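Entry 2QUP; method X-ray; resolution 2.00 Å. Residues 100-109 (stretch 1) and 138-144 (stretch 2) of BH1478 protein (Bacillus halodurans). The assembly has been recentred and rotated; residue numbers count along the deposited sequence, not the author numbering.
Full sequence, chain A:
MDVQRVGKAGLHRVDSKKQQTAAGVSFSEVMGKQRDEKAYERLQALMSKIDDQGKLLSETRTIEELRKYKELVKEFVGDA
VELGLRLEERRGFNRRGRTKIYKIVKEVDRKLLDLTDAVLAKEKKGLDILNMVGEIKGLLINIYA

Stretch 1, residues 100-109: KIYKIVKEVD
Stretch 2, residues 138-144: GLLINIY

Two helical segments pack nearly antiparallel, their axes crossing at -155° and approaching to 8.9 Å. Register is set by two CA pairs: Ile101 CA to Ile143 CA, 5.5 Å, and Ile104 CA to Leu139 CA, 6.3 Å. Residues 100-109 are regular helix, with i to i+4 bonds such as Val108 N to Ile104 O (2.9 Å); near Asn142 (phi/psi -79/-6) the second segment departs from ideal values, and Ile143 N bonds to Leu140 O at 3.3 Å.

Ile143 (m, t) is covered most. Its CB points sideways, yet its CG1 lies 3.7 Å from Ile104 CG2 and 4.3 Å from Val105 CG2, while its CG2 sits 4.4 Å from Ile101 CG2. Leu139 (m, t) points toward the first helix: its CB meets Val108 CG2 (chi1 t) at 3.7 Å, and its CD1 reaches Glu107 CB at 4.1 Å, using the aliphatic start of a charged residue.

Ile104 (m, t) also points across and packs on backbone as well as side chains, its CG2 3.2 Å from Leu139 O and its CD1 3.4 Å from Asn142 O. No hydrogen bond links the segments. The rule is apolar packing: branched side chains spaced three or four residues apart on each helix. The two stretches together bury 434 Å².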

# COMPACT_ATOMS: atom_id res chain seq x y z
N LYS A 100 -6.53 13.09 6.13
CA LYS A 100 -5.22 12.45 6.30
C LYS A 100 -5.02 11.23 5.39
O LYS A 100 -3.99 11.09 4.74
CB LYS A 100 -4.98 12.07 7.77
CG LYS A 100 -3.70 11.28 8.00
CD LYS A 100 -2.96 11.71 9.23
CE LYS A 100 -1.45 11.65 8.98
NZ LYS A 100 -1.02 12.76 8.09
N ILE A 101 -6.05 10.37 5.35
CA ILE A 101 -6.08 9.16 4.56
C ILE A 101 -5.87 9.52 3.10
O ILE A 101 -5.01 8.95 2.43
CB ILE A 101 -7.47 8.46 4.74
CG1 ILE A 101 -7.63 7.97 6.19
CG2 ILE A 101 -7.67 7.32 3.75
CD1 ILE A 101 -8.89 7.08 6.43
N TYR A 102 -6.65 10.49 2.63
CA TYR A 102 -6.52 11.01 1.27
C TYR A 102 -5.16 11.63 0.99
O TYR A 102 -4.63 11.46 -0.11
CB TYR A 102 -7.59 12.04 0.98
CG TYR A 102 -8.98 11.47 1.02
CD1 TYR A 102 -9.22 10.12 0.81
CD2 TYR A 102 -10.07 12.29 1.26
CE1 TYR A 102 -10.52 9.59 0.84
CE2 TYR A 102 -11.38 11.76 1.30
CZ TYR A 102 -11.58 10.42 1.09
OH TYR A 102 -12.87 9.90 1.12
N LYS A 103 -4.59 12.33 1.97
CA LYS A 103 -3.27 12.93 1.81
C LYS A 103 -2.17 11.88 1.64
O LYS A 103 -1.16 12.11 0.96
CB LYS A 103 -2.94 13.83 3.00
CG LYS A 103 -1.59 14.60 2.85
CD LYS A 103 -0.82 14.85 4.18
CE LYS A 103 -0.30 13.55 4.88
NZ LYS A 103 1.09 13.11 4.50
N ILE A 104 -2.35 10.73 2.28
CA ILE A 104 -1.40 9.63 2.17
C ILE A 104 -1.49 9.00 0.78
O ILE A 104 -0.47 8.82 0.11
CB ILE A 104 -1.62 8.58 3.30
CG1 ILE A 104 -1.22 9.16 4.66
CG2 ILE A 104 -0.81 7.32 3.06
CD1 ILE A 104 -1.91 8.44 5.79
N VAL A 105 -2.72 8.70 0.35
CA VAL A 105 -2.98 8.23 -1.01
C VAL A 105 -2.42 9.10 -2.12
O VAL A 105 -1.86 8.60 -3.10
CB VAL A 105 -4.46 8.00 -1.27
CG1 VAL A 105 -4.69 7.52 -2.71
CG2 VAL A 105 -4.98 6.99 -0.30
N LYS A 106 -2.55 10.41 -1.95
CA LYS A 106 -1.94 11.37 -2.86
C LYS A 106 -0.42 11.34 -2.85
O LYS A 106 0.21 11.49 -3.91
CB LYS A 106 -2.53 12.77 -2.66
CG LYS A 106 -4.06 12.84 -3.03
CD LYS A 106 -4.65 14.27 -3.13
CE LYS A 106 -4.46 15.08 -1.84
NZ LYS A 106 -5.68 15.14 -0.99
N GLU A 107 0.19 11.12 -1.70
CA GLU A 107 1.65 11.02 -1.62
C GLU A 107 2.18 9.71 -2.20
O GLU A 107 3.31 9.68 -2.69
CB GLU A 107 2.14 11.15 -0.19
CG GLU A 107 2.69 12.51 0.18
CD GLU A 107 3.87 12.94 -0.67
OE1 GLU A 107 3.90 14.12 -1.08
OE2 GLU A 107 4.76 12.10 -0.92
N VAL A 108 1.38 8.65 -2.11
CA VAL A 108 1.71 7.36 -2.70
C VAL A 108 1.78 7.52 -4.22
O VAL A 108 2.77 7.11 -4.84
CB VAL A 108 0.65 6.24 -2.34
CG1 VAL A 108 0.86 5.00 -3.19
CG2 VAL A 108 0.76 5.82 -0.88
N ASP A 109 0.73 8.11 -4.80
CA ASP A 109 0.66 8.40 -6.23
C ASP A 109 1.89 9.20 -6.68
O ASP A 109 2.57 8.78 -7.61
CB ASP A 109 -0.62 9.19 -6.54
CG ASP A 109 -0.89 9.30 -8.03
OD1 ASP A 109 -0.60 10.36 -8.60
OD2 ASP A 109 -1.41 8.34 -8.63
N GLY A 138 6.04 2.40 3.64
CA GLY A 138 5.79 3.26 4.79
C GLY A 138 4.54 4.11 4.70
O GLY A 138 3.76 4.18 5.65
N LEU A 139 4.32 4.73 3.55
CA LEU A 139 3.05 5.38 3.29
C LEU A 139 1.88 4.37 3.28
O LEU A 139 0.82 4.63 3.86
CB LEU A 139 3.13 6.18 2.00
CG LEU A 139 4.18 7.31 2.00
CD1 LEU A 139 4.44 7.84 0.60
CD2 LEU A 139 3.74 8.43 2.90
N LEU A 140 2.08 3.23 2.64
CA LEU A 140 0.97 2.27 2.42
C LEU A 140 0.33 1.74 3.68
O LEU A 140 -0.91 1.56 3.77
CB LEU A 140 1.47 1.08 1.60
CG LEU A 140 1.58 1.20 0.08
CD1 LEU A 140 2.09 -0.11 -0.48
CD2 LEU A 140 0.28 1.59 -0.61
N ILE A 141 1.17 1.41 4.65
CA ILE A 141 0.67 0.83 5.90
C ILE A 141 -0.08 1.87 6.75
O ILE A 141 -0.90 1.52 7.59
CB ILE A 141 1.79 0.11 6.71
CG1 ILE A 141 2.93 1.08 7.03
CG2 ILE A 141 2.33 -1.10 5.96
CD1 ILE A 141 4.02 0.48 7.90
N ASN A 142 0.21 3.15 6.52
CA ASN A 142 -0.49 4.23 7.20
C ASN A 142 -1.87 4.58 6.63
O ASN A 142 -2.56 5.43 7.19
CB ASN A 142 0.34 5.49 7.18
CG ASN A 142 1.62 5.37 7.95
OD1 ASN A 142 1.73 4.59 8.89
ND2 ASN A 142 2.61 6.15 7.56
N ILE A 143 -2.24 3.97 5.51
CA ILE A 143 -3.51 4.31 4.84
C ILE A 143 -4.65 3.95 5.75
O ILE A 143 -5.50 4.79 6.04
CB ILE A 143 -3.70 3.65 3.42
CG1 ILE A 143 -2.82 4.34 2.38
CG2 ILE A 143 -5.12 3.89 2.93
CD1 ILE A 143 -2.56 3.54 1.10
N TYR A 144 -4.66 2.70 6.21
CA TYR A 144 -5.87 2.17 6.81
C TYR A 144 -6.00 2.63 8.26
O TYR A 144 -7.08 3.00 8.71
CB TYR A 144 -5.96 0.65 6.68
CG TYR A 144 -4.78 -0.09 7.26
CD1 TYR A 144 -4.76 -0.45 8.61
CD2 TYR A 144 -3.69 -0.44 6.47
CE1 TYR A 144 -3.68 -1.10 9.16
CE2 TYR A 144 -2.61 -1.11 7.01
CZ TYR A 144 -2.62 -1.44 8.36
OH TYR A 144 -1.56 -2.10 8.92